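Local coordinates for protein 5'-deoxynucleotidase (Archaeoglobus fulgidus, PDB 1YNB) that probably hydrolyses 2'-deoxyribonucleoside 5'-monophosphates to the deoxynucleoside and phosphate, as a metal-dependent homodimeric enzyme of the HD-domain family, at residues Ala71-His74 / Asp75-Glu78; Gly18-Lys21 / Leu22-Arg25; Ser114-Glu117 / Val118-Ser121; His42-Arg45 / Ala46-Ala50. All coordinates share one frame; numbering follows the deposited sequence.

Contact 1 (Ala71-His74 / Asp75-Glu78); sequences ALFH and DLHE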
loop_
_atom_site.group_PDB
_atom_site.type_symbol
_atom_site.label_atom_id
_atom_site.label_comp_id
_atom_site.label_asym_id
_atom_site.label_seq_id
_atom_site.Cartn_x
_atom_site.Cartn_y
_atom_site.Cartn_z
ATOM N N ALA A 71 6.633 -7.623 -18.033
ATOM C CA ALA A 71 6.968 -6.384 -17.315
ATOM C C ALA A 71 7.481 -6.731 -15.912
ATOM O O ALA A 71 8.388 -6.056 -15.388
ATOM C CB ALA A 71 5.727 -5.491 -17.200
ATOM N N LEU A 72 6.918 -7.765 -15.286
ATOM C CA LEU A 72 7.387 -8.143 -13.946
ATOM C C LEU A 72 8.838 -8.585 -13.943
ATOM O O LEU A 72 9.566 -8.351 -12.970
ATOM C CB LEU A 72 6.542 -9.264 -13.371
ATOM C CG LEU A 72 5.109 -8.926 -13.029
ATOM C CD1 LEU A 72 4.355 -10.237 -12.694
ATOM C CD2 LEU A 72 5.100 -7.970 -11.812
ATOM N N PHE A 73 9.267 -9.261 -15.013
ATOM C CA PHE A 73 10.645 -9.737 -15.133
ATOM C C PHE A 73 11.614 -8.713 -15.714
ATOM O O PHE A 73 12.826 -8.962 -15.788
ATOM C CB PHE A 73 10.685 -10.995 -16.019
ATOM C CG PHE A 73 10.204 -12.231 -15.328
ATOM C CD1 PHE A 73 11.098 -13.022 -14.590
ATOM C CD2 PHE A 73 8.859 -12.562 -15.326
ATOM C CE1 PHE A 73 10.635 -14.132 -13.850
ATOM C CE2 PHE A 73 8.379 -13.671 -14.594
ATOM C CZ PHE A 73 9.272 -14.451 -13.854
ATOM N N HIS A 74 11.092 -7.566 -16.119
ATOM C CA HIS A 74 11.890 -6.537 -16.763
ATOM C C HIS A 74 13.152 -6.064 -16.044
ATOM O O HIS A 74 14.224 -6.027 -16.637
ATOM C CB HIS A 74 10.993 -5.346 -17.108
ATOM C CG HIS A 74 11.607 -4.392 -18.083
ATOM N ND1 HIS A 74 11.329 -3.040 -18.080
ATOM C CD2 HIS A 74 12.463 -4.600 -19.111
ATOM C CE1 HIS A 74 11.988 -2.457 -19.066
ATOM N NE2 HIS A 74 12.685 -3.382 -19.706
ATOM N N ASP A 75 13.072 -5.708 -14.772
ATOM C CA ASP A 75 14.304 -5.255 -14.120
ATOM C C ASP A 75 14.800 -6.275 -13.148
ATOM O O ASP A 75 15.602 -5.962 -12.291
ATOM C CB ASP A 75 14.063 -3.945 -13.359
ATOM C CG ASP A 75 13.373 -2.923 -14.193
ATOM O OD1 ASP A 75 13.763 -2.769 -15.377
ATOM O OD2 ASP A 75 12.439 -2.279 -13.668
ATOM N N LEU A 76 14.351 -7.516 -13.289
ATOM C CA LEU A 76 14.721 -8.505 -12.318
ATOM C C LEU A 76 16.194 -8.561 -11.986
ATOM O O LEU A 76 16.573 -8.727 -10.822
ATOM C CB LEU A 76 14.203 -9.873 -12.756
ATOM C CG LEU A 76 13.488 -10.568 -11.601
ATOM C CD1 LEU A 76 12.435 -9.625 -10.993
ATOM C CD2 LEU A 76 12.825 -11.855 -12.096
ATOM N N HIS A 77 17.036 -8.415 -12.992
ATOM C CA HIS A 77 18.473 -8.473 -12.742
ATOM C C HIS A 77 18.936 -7.350 -11.807
ATOM O O HIS A 77 19.989 -7.464 -11.205
ATOM C CB HIS A 77 19.238 -8.400 -14.067
ATOM C CG HIS A 77 18.988 -7.137 -14.817
ATOM N ND1 HIS A 77 19.784 -6.019 -14.671
ATOM C CD2 HIS A 77 17.958 -6.765 -15.609
ATOM C CE1 HIS A 77 19.247 -5.011 -15.336
ATOM N NE2 HIS A 77 18.136 -5.435 -15.910
ATOM N N GLU A 78 18.157 -6.277 -11.680
ATOM C CA GLU A 78 18.567 -5.170 -10.794
ATOM C C GLU A 78 18.688 -5.616 -9.322
ATOM O O GLU A 78 19.234 -4.885 -8.460
ATOM C CB GLU A 78 17.599 -3.992 -10.936
ATOM C CG GLU A 78 17.680 -3.324 -12.316
ATOM C CD GLU A 78 16.790 -2.099 -12.451
ATOM O OE1 GLU A 78 15.928 -1.868 -11.574
ATOM O OE2 GLU A 78 16.936 -1.363 -13.456
HETATM O O HOH W 1 11.619 -6.890 -12.451
HETATM O O HOH W 2 10.794 -1.708 -15.629
#
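The first torsion of H74 (chi1 -165°) swings its imidazole away from the backbone nitrogen, while that of D75 (chi1 -50°) keeps the carboxylate beside its own nitrogen. The two groups meet with their planes 37° apart. D75 OD1 sits over one face of the H74 ring, toward its rim, 3.6 Å from ND1. A water joins them as well: it is 2.8 Å from H74 ND1 and donates to D75 OD2 at 2.6 Å. OD2 also accepts from N43 of helix 39-56. With an alanine in place of H74, that water would probably lose one mate and OD1 the ring face beneath it.

The backbone turns sharply here. L76 N donates to F73 O at 3.3 Å, closing a type I turn. A second water accepts from D75 N and donates to L72 O at 2.6 Å. On the apolar side, L76 CD2 packs tightly and obliquely on the F73 ring, 3.3 Å from CD1. F73 and L76 also pack on the second subunit. The H74-D75 pair is consistent with the HD doublet of HD-domain phosphohydrolases; its side chains converge with H42 and D124 on what is probably the metal site, though no metal is bound to these side chains here.

Contact 2 (Gly18-Lys21 / Leu22-Arg25); sequences GSLK and LTPR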
loop_
_atom_site.group_PDB
_atom_site.type_symbol
_atom_site.label_atom_id
_atom_site.label_comp_id
_atom_site.label_asym_id
_atom_site.label_seq_id
_atom_site.Cartn_x
_atom_site.Cartn_y
_atom_site.Cartn_z
ATOM N N GLY A 18 12.546 -10.955 -3.645
ATOM C CA GLY A 18 12.051 -10.108 -2.562
ATOM C C GLY A 18 13.015 -8.956 -2.295
ATOM O O GLY A 18 12.595 -7.915 -1.765
ATOM N N SER A 19 14.289 -9.092 -2.650
ATOM C CA SER A 19 15.218 -7.943 -2.453
ATOM C C SER A 19 14.808 -6.745 -3.326
ATOM O O SER A 19 15.237 -5.623 -3.080
ATOM C CB SER A 19 16.678 -8.326 -2.738
ATOM O OG SER A 19 16.933 -8.406 -4.127
ATOM N N LEU A 20 13.973 -6.946 -4.341
ATOM C CA LEU A 20 13.529 -5.805 -5.116
ATOM C C LEU A 20 12.557 -4.925 -4.318
ATOM O O LEU A 20 12.310 -3.778 -4.717
ATOM C CB LEU A 20 12.876 -6.237 -6.428
ATOM C CG LEU A 20 13.931 -6.797 -7.404
ATOM C CD1 LEU A 20 13.229 -7.370 -8.616
ATOM C CD2 LEU A 20 14.892 -5.684 -7.829
ATOM N N LYS A 21 12.023 -5.444 -3.205
ATOM C CA LYS A 21 11.131 -4.621 -2.366
ATOM C C LYS A 21 12.063 -3.738 -1.517
ATOM O O LYS A 21 11.610 -2.800 -0.869
ATOM C CB LYS A 21 10.327 -5.420 -1.339
ATOM C CG LYS A 21 9.564 -6.650 -1.857
ATOM C CD LYS A 21 8.716 -7.249 -0.682
ATOM C CE LYS A 21 7.821 -8.428 -1.130
ATOM N NZ LYS A 21 7.101 -8.996 0.061
ATOM N N LEU A 22 13.345 -4.073 -1.521
ATOM C CA LEU A 22 14.340 -3.381 -0.715
ATOM C C LEU A 22 15.344 -2.638 -1.606
ATOM O O LEU A 22 16.409 -2.271 -1.152
ATOM C CB LEU A 22 15.106 -4.411 0.117
ATOM C CG LEU A 22 14.231 -5.350 0.953
ATOM C CD1 LEU A 22 15.050 -6.537 1.508
ATOM C CD2 LEU A 22 13.582 -4.521 2.043
ATOM N N THR A 23 15.036 -2.482 -2.891
ATOM C CA THR A 23 15.924 -1.774 -3.807
ATOM C C THR A 23 15.201 -0.477 -4.224
ATOM O O THR A 23 14.189 -0.503 -4.924
ATOM C CB THR A 23 16.194 -2.626 -5.090
ATOM O OG1 THR A 23 16.813 -3.865 -4.726
ATOM C CG2 THR A 23 17.095 -1.878 -6.032
ATOM N N PRO A 24 15.703 0.687 -3.790
ATOM C CA PRO A 24 14.993 1.898 -4.206
ATOM C C PRO A 24 15.110 2.208 -5.692
ATOM O O PRO A 24 16.102 1.828 -6.333
ATOM C CB PRO A 24 15.654 3.012 -3.359
ATOM C CG PRO A 24 17.010 2.522 -3.175
ATOM C CD PRO A 24 16.875 1.000 -2.942
ATOM N N ARG A 25 14.091 2.880 -6.231
ATOM C CA ARG A 25 14.134 3.399 -7.594
ATOM C C ARG A 25 15.037 4.636 -7.319
ATOM O O ARG A 25 14.589 5.645 -6.794
ATOM C CB ARG A 25 12.729 3.766 -8.029
ATOM C CG ARG A 25 11.986 2.436 -8.472
ATOM C CD ARG A 25 12.304 2.192 -9.989
ATOM N NE ARG A 25 11.538 3.127 -10.793
ATOM C CZ ARG A 25 11.663 3.211 -12.126
ATOM N NH1 ARG A 25 12.534 2.406 -12.730
ATOM N NH2 ARG A 25 10.954 4.071 -12.831
#
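The turn that carries the chain out of helix 8-18 folds L22 and T23 back onto S19. It includes a short 3-10 segment and lies on the way to helix 39-56. K21 N bonds to G18 O at 2.9 Å, and one residue on, L22 N bonds to S19 O, also at 2.9 Å. The second bond is bent, with an angle of 144° at the hydrogen, and L22 N stands well above the plane of the carbonyl.

The hydroxyl of T23 takes the same acceptor. T23 OG1 donates to S19 O at 2.9 Å, from the other face of that carbonyl. It can do so because chi1 (-60°) places OG1 beside the backbone nitrogen of T23. The methyl CG2 then falls opposite that nitrogen. L22 CB rests 3.4 Å from S19 O. L20 lies alongside T23 and points the same way, its CD2 4.1 Å from OG1.

L20 packs on V39, A40 and A79, and T23 packs on V39. The extended K21 leaves the turn to form salt bridges with E127 and E37 of the second subunit.

The carbonyl of S19 receives a backbone N-H and a side-chain hydroxyl on its two faces. Were T23 a valine, S19 O would probably lose its second donor and the turn its side-chain tie. The hydroxyl bond probably helps to fix the rotation of T23 and gives the turn a second tie where the regular backbone pattern stops.

Contact 3 (Ser114-Glu117 / Val118-Ser121); sequences SDVE and VYVS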
loop_
_atom_site.group_PDB
_atom_site.type_symbol
_atom_site.label_atom_id
_atom_site.label_comp_id
_atom_site.label_asym_id
_atom_site.label_seq_id
_atom_site.Cartn_x
_atom_site.Cartn_y
_atom_site.Cartn_z
ATOM N N SER A 114 9.731 -11.533 -26.518
ATOM C CA SER A 114 10.090 -10.638 -27.610
ATOM C C SER A 114 8.852 -10.034 -28.258
ATOM O O SER A 114 8.884 -8.895 -28.709
ATOM C CB SER A 114 10.931 -11.373 -28.657
ATOM O OG SER A 114 12.307 -11.300 -28.309
ATOM N N ASP A 115 7.750 -10.768 -28.270
ATOM C CA ASP A 115 6.529 -10.262 -28.878
ATOM C C ASP A 115 5.777 -9.207 -28.080
ATOM O O ASP A 115 4.808 -8.635 -28.583
ATOM C CB ASP A 115 5.564 -11.403 -29.181
ATOM C CG ASP A 115 5.243 -12.226 -27.962
ATOM O OD1 ASP A 115 6.154 -12.393 -27.129
ATOM O OD2 ASP A 115 4.095 -12.725 -27.836
ATOM N N VAL A 116 6.183 -8.972 -26.828
ATOM C CA VAL A 116 5.506 -7.969 -26.010
ATOM C C VAL A 116 6.510 -6.954 -25.492
ATOM O O VAL A 116 6.177 -6.113 -24.648
ATOM C CB VAL A 116 4.770 -8.612 -24.775
ATOM C CG1 VAL A 116 3.596 -9.456 -25.221
ATOM C CG2 VAL A 116 5.735 -9.442 -23.961
ATOM N N GLU A 117 7.742 -7.013 -25.972
ATOM C CA GLU A 117 8.718 -6.071 -25.479
ATOM C C GLU A 117 8.320 -4.629 -25.706
ATOM O O GLU A 117 8.728 -3.755 -24.942
ATOM C CB GLU A 117 10.116 -6.344 -26.057
ATOM C CG GLU A 117 10.764 -7.574 -25.403
ATOM C CD GLU A 117 10.473 -7.665 -23.879
ATOM O OE1 GLU A 117 10.976 -6.832 -23.086
ATOM O OE2 GLU A 117 9.727 -8.574 -23.467
ATOM N N VAL A 118 7.528 -4.356 -26.737
ATOM C CA VAL A 118 7.144 -2.965 -26.938
ATOM C C VAL A 118 6.161 -2.512 -25.872
ATOM O O VAL A 118 6.229 -1.374 -25.435
ATOM C CB VAL A 118 6.556 -2.697 -28.336
ATOM C CG1 VAL A 118 6.058 -1.291 -28.423
ATOM C CG2 VAL A 118 7.652 -2.862 -29.380
ATOM N N TYR A 119 5.258 -3.388 -25.441
ATOM C CA TYR A 119 4.325 -2.985 -24.391
ATOM C C TYR A 119 5.081 -2.821 -23.065
ATOM O O TYR A 119 4.746 -1.951 -22.261
ATOM C CB TYR A 119 3.199 -4.009 -24.209
ATOM C CG TYR A 119 2.320 -4.141 -25.429
ATOM C CD1 TYR A 119 1.614 -3.038 -25.924
ATOM C CD2 TYR A 119 2.254 -5.348 -26.139
ATOM C CE1 TYR A 119 0.873 -3.124 -27.099
ATOM C CE2 TYR A 119 1.506 -5.444 -27.321
ATOM C CZ TYR A 119 0.824 -4.323 -27.795
ATOM O OH TYR A 119 0.132 -4.379 -28.982
ATOM N N VAL A 120 6.093 -3.653 -22.845
ATOM C CA VAL A 120 6.877 -3.576 -21.622
ATOM C C VAL A 120 7.647 -2.264 -21.613
ATOM O O VAL A 120 7.680 -1.553 -20.597
ATOM C CB VAL A 120 7.867 -4.760 -21.508
ATOM C CG1 VAL A 120 8.710 -4.639 -20.217
ATOM C CG2 VAL A 120 7.078 -6.078 -21.470
ATOM N N SER A 121 8.256 -1.942 -22.748
ATOM C CA SER A 121 9.046 -0.719 -22.873
ATOM C C SER A 121 8.196 0.528 -22.626
ATOM O O SER A 121 8.610 1.413 -21.874
ATOM C CB SER A 121 9.676 -0.629 -24.273
ATOM O OG SER A 121 10.570 0.473 -24.343
#
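V120 points back at V116 and E117, one turn earlier at the start of helix 117-135. V120 CB lies 3.7 Å from E117 O. From there the two methyls part. CG2 stays beside the backbone nitrogen, with CG1 opposite it (chi1 179°). This lays V120 CG2 against V116 O at 3.3 Å, with the CG2 methyl of V116 further off. CG1 leads toward H74, in the turn after helix 61-73.

E117 runs alongside V120 and points the same way. Its chain bends at chi2 (-39°), which folds the carboxylate back toward the helix. E117 OE1 comes to 4.1 Å from V120 CB, and E117 OE2 lies near V120 CG2. These are contacts of oxygen with carbon, not polar bonds.

V116 is the N-cap residue. V116 O accepts from V120 N at 3.1 Å, and the donor lies nearly in line with the C=O. The next bond follows at once: S121 N donates to E117 O at 2.9 Å, tilted 29° from the carbonyl plane. The first turn is therefore held by the regular helical bonds.

On another side, Y119 CD2 comes to 4.3 Å from V116 CB, the ring turned obliquely to V116 CA. The phenol ends at E59, to which OH is hydrogen-bonded.

V116, E117 and V120 all pack on A70 of helix 61-73, V116 reaches A67 too, and V118 touches T153 and S121 touches K152, in the loop before helix 154-166.

Contact 4 (His42-Arg45 / Ala46-Ala50); sequences HNFR and AAIIA. Unlike the reference sequence in segment 42-45: N43 (reference Ser).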
loop_
_atom_site.group_PDB
_atom_site.type_symbol
_atom_site.label_atom_id
_atom_site.label_comp_id
_atom_site.label_asym_id
_atom_site.label_seq_id
_atom_site.Cartn_x
_atom_site.Cartn_y
_atom_site.Cartn_z
ATOM N N HIS A 42 7.589 -0.250 -8.774
ATOM C CA HIS A 42 7.609 0.223 -10.171
ATOM C C HIS A 42 7.128 -0.942 -11.111
ATOM O O HIS A 42 6.272 -0.730 -11.958
ATOM C CB HIS A 42 9.045 0.629 -10.561
ATOM C CG HIS A 42 9.267 0.765 -12.037
ATOM N ND1 HIS A 42 8.564 1.651 -12.815
ATOM C CD2 HIS A 42 10.110 0.108 -12.875
ATOM C CE1 HIS A 42 8.963 1.545 -14.075
ATOM N NE2 HIS A 42 9.902 0.618 -14.138
ATOM N N ASN A 43 7.690 -2.139 -10.937
ATOM C CA ASN A 43 7.344 -3.314 -11.789
ATOM C C ASN A 43 5.879 -3.703 -11.632
ATOM O O ASN A 43 5.206 -4.111 -12.595
ATOM C CB ASN A 43 8.182 -4.516 -11.396
ATOM C CG ASN A 43 9.654 -4.304 -11.628
ATOM O OD1 ASN A 43 10.484 -4.884 -10.919
ATOM N ND2 ASN A 43 9.998 -3.498 -12.629
ATOM N N PHE A 44 5.393 -3.624 -10.399
ATOM C CA PHE A 44 3.998 -3.919 -10.123
ATOM C C PHE A 44 3.098 -3.075 -10.987
ATOM O O PHE A 44 2.248 -3.600 -11.724
ATOM C CB PHE A 44 3.667 -3.639 -8.631
ATOM C CG PHE A 44 2.189 -3.629 -8.315
ATOM C CD1 PHE A 44 1.452 -4.843 -8.263
ATOM C CD2 PHE A 44 1.510 -2.416 -8.084
ATOM C CE1 PHE A 44 0.099 -4.823 -7.994
ATOM C CE2 PHE A 44 0.126 -2.399 -7.811
ATOM C CZ PHE A 44 -0.580 -3.629 -7.770
ATOM N N ARG A 45 3.237 -1.746 -10.886
ATOM C CA ARG A 45 2.335 -0.931 -11.657
ATOM C C ARG A 45 2.652 -0.963 -13.148
ATOM O O ARG A 45 1.732 -0.866 -13.960
ATOM C CB ARG A 45 2.283 0.513 -11.148
ATOM C CG ARG A 45 1.217 1.318 -11.873
ATOM C CD ARG A 45 0.774 2.574 -11.160
ATOM N NE ARG A 45 1.885 3.522 -10.978
ATOM C CZ ARG A 45 1.711 4.780 -10.562
ATOM N NH1 ARG A 45 0.502 5.234 -10.304
ATOM N NH2 ARG A 45 2.759 5.571 -10.370
ATOM N N ALA A 46 3.926 -1.127 -13.499
ATOM C CA ALA A 46 4.257 -1.172 -14.919
ATOM C C ALA A 46 3.592 -2.428 -15.523
ATOM O O ALA A 46 3.150 -2.392 -16.690
ATOM C CB ALA A 46 5.758 -1.241 -15.109
ATOM N N ALA A 47 3.550 -3.511 -14.746
ATOM C CA ALA A 47 2.911 -4.744 -15.237
ATOM C C ALA A 47 1.446 -4.513 -15.501
ATOM O O ALA A 47 0.934 -4.894 -16.560
ATOM C CB ALA A 47 3.151 -5.915 -14.262
ATOM N N ILE A 48 0.737 -3.860 -14.574
ATOM C CA ILE A 48 -0.653 -3.556 -14.788
ATOM C C ILE A 48 -0.799 -2.622 -16.004
ATOM O O ILE A 48 -1.681 -2.806 -16.867
ATOM C CB ILE A 48 -1.257 -2.968 -13.485
ATOM C CG1 ILE A 48 -1.281 -4.081 -12.422
ATOM C CG2 ILE A 48 -2.681 -2.401 -13.705
ATOM C CD1 ILE A 48 -1.682 -3.597 -11.044
ATOM N N ILE A 49 0.064 -1.615 -16.115
ATOM C CA ILE A 49 -0.036 -0.754 -17.291
ATOM C C ILE A 49 0.189 -1.535 -18.610
ATOM O O ILE A 49 -0.489 -1.259 -19.600
ATOM C CB ILE A 49 1.004 0.377 -17.216
ATOM C CG1 ILE A 49 0.565 1.332 -16.068
ATOM C CG2 ILE A 49 1.053 1.169 -18.532
ATOM C CD1 ILE A 49 1.662 2.456 -15.748
ATOM N N ALA A 50 1.142 -2.469 -18.606
ATOM C CA ALA A 50 1.459 -3.235 -19.821
ATOM C C ALA A 50 0.227 -4.047 -20.243
ATOM O O ALA A 50 -0.072 -4.156 -21.438
ATOM C CB ALA A 50 2.651 -4.133 -19.589
#
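One face of the F44 ring takes the end of I48. I48 CD1 stands 3.9 Å from the centroid of the F44 ring, 29° off the normal, which makes this a CH-pi contact. The nearest ring atom to I48 CD1 is F44 CZ, at 3.5 Å. The two side chains run side by side.

The H42 ring meets A46 only loosely and obliquely, with H42 CE1 4.4 Å from A46 CB. Its chi1 of 164° carries the ring away from the backbone nitrogen. Both ring nitrogens look to helix 117-135: ND1 is hydrogen-bonded to E127, NE2 weakly so to D124.

The aliphatic part of R45 crosses I49, CG to CD1 at 4.1 Å. Beyond it the guanidinium forms salt bridges with E134 and E127 and is hydrogen-bonded to I14 O of the second subunit. This buried charge thus has both acidic and backbone partners.

Four backbone bonds run one turn along the helix. A46 N to H42 O and A47 N to N43 O are both 2.8 Å. I48 N to F44 O is longer, at 3.2 Å, and I49 N to R45 O is again 2.8 Å.

This part of helix 39-56 lies near the middle of the chain. I49 and A50 pack on A123 of helix 117-135, A47 packs on A71 and L72 of helix 61-73, and the second subunit meets R45, A47 and F44, the last through its A40.

Overall arrangement
From the N terminus the contacts come in the order 2, 4, 1, 3. Each is local and ends before the next begins, so none nests or crosses. Contact 2 closes the turn after helix 8-18, contact 4 lies within helix 39-56, contact 1 turns the chain after helix 61-73, and contact 3 starts helix 117-135. All but contacts 2 and 3 touch. L20 of contact 2 touches L76 of contact 1, and R25 touches H42 of contact 4, whose N43 meets D75. V120 of contact 3 packs on H74, and the backbone oxygen of Y119 touches A50. Contacts 2 and 3 lie on opposite sides of the chain's centre, their centres about 23 Å apart. Contacts 1, 2 and 4 meet the second subunit.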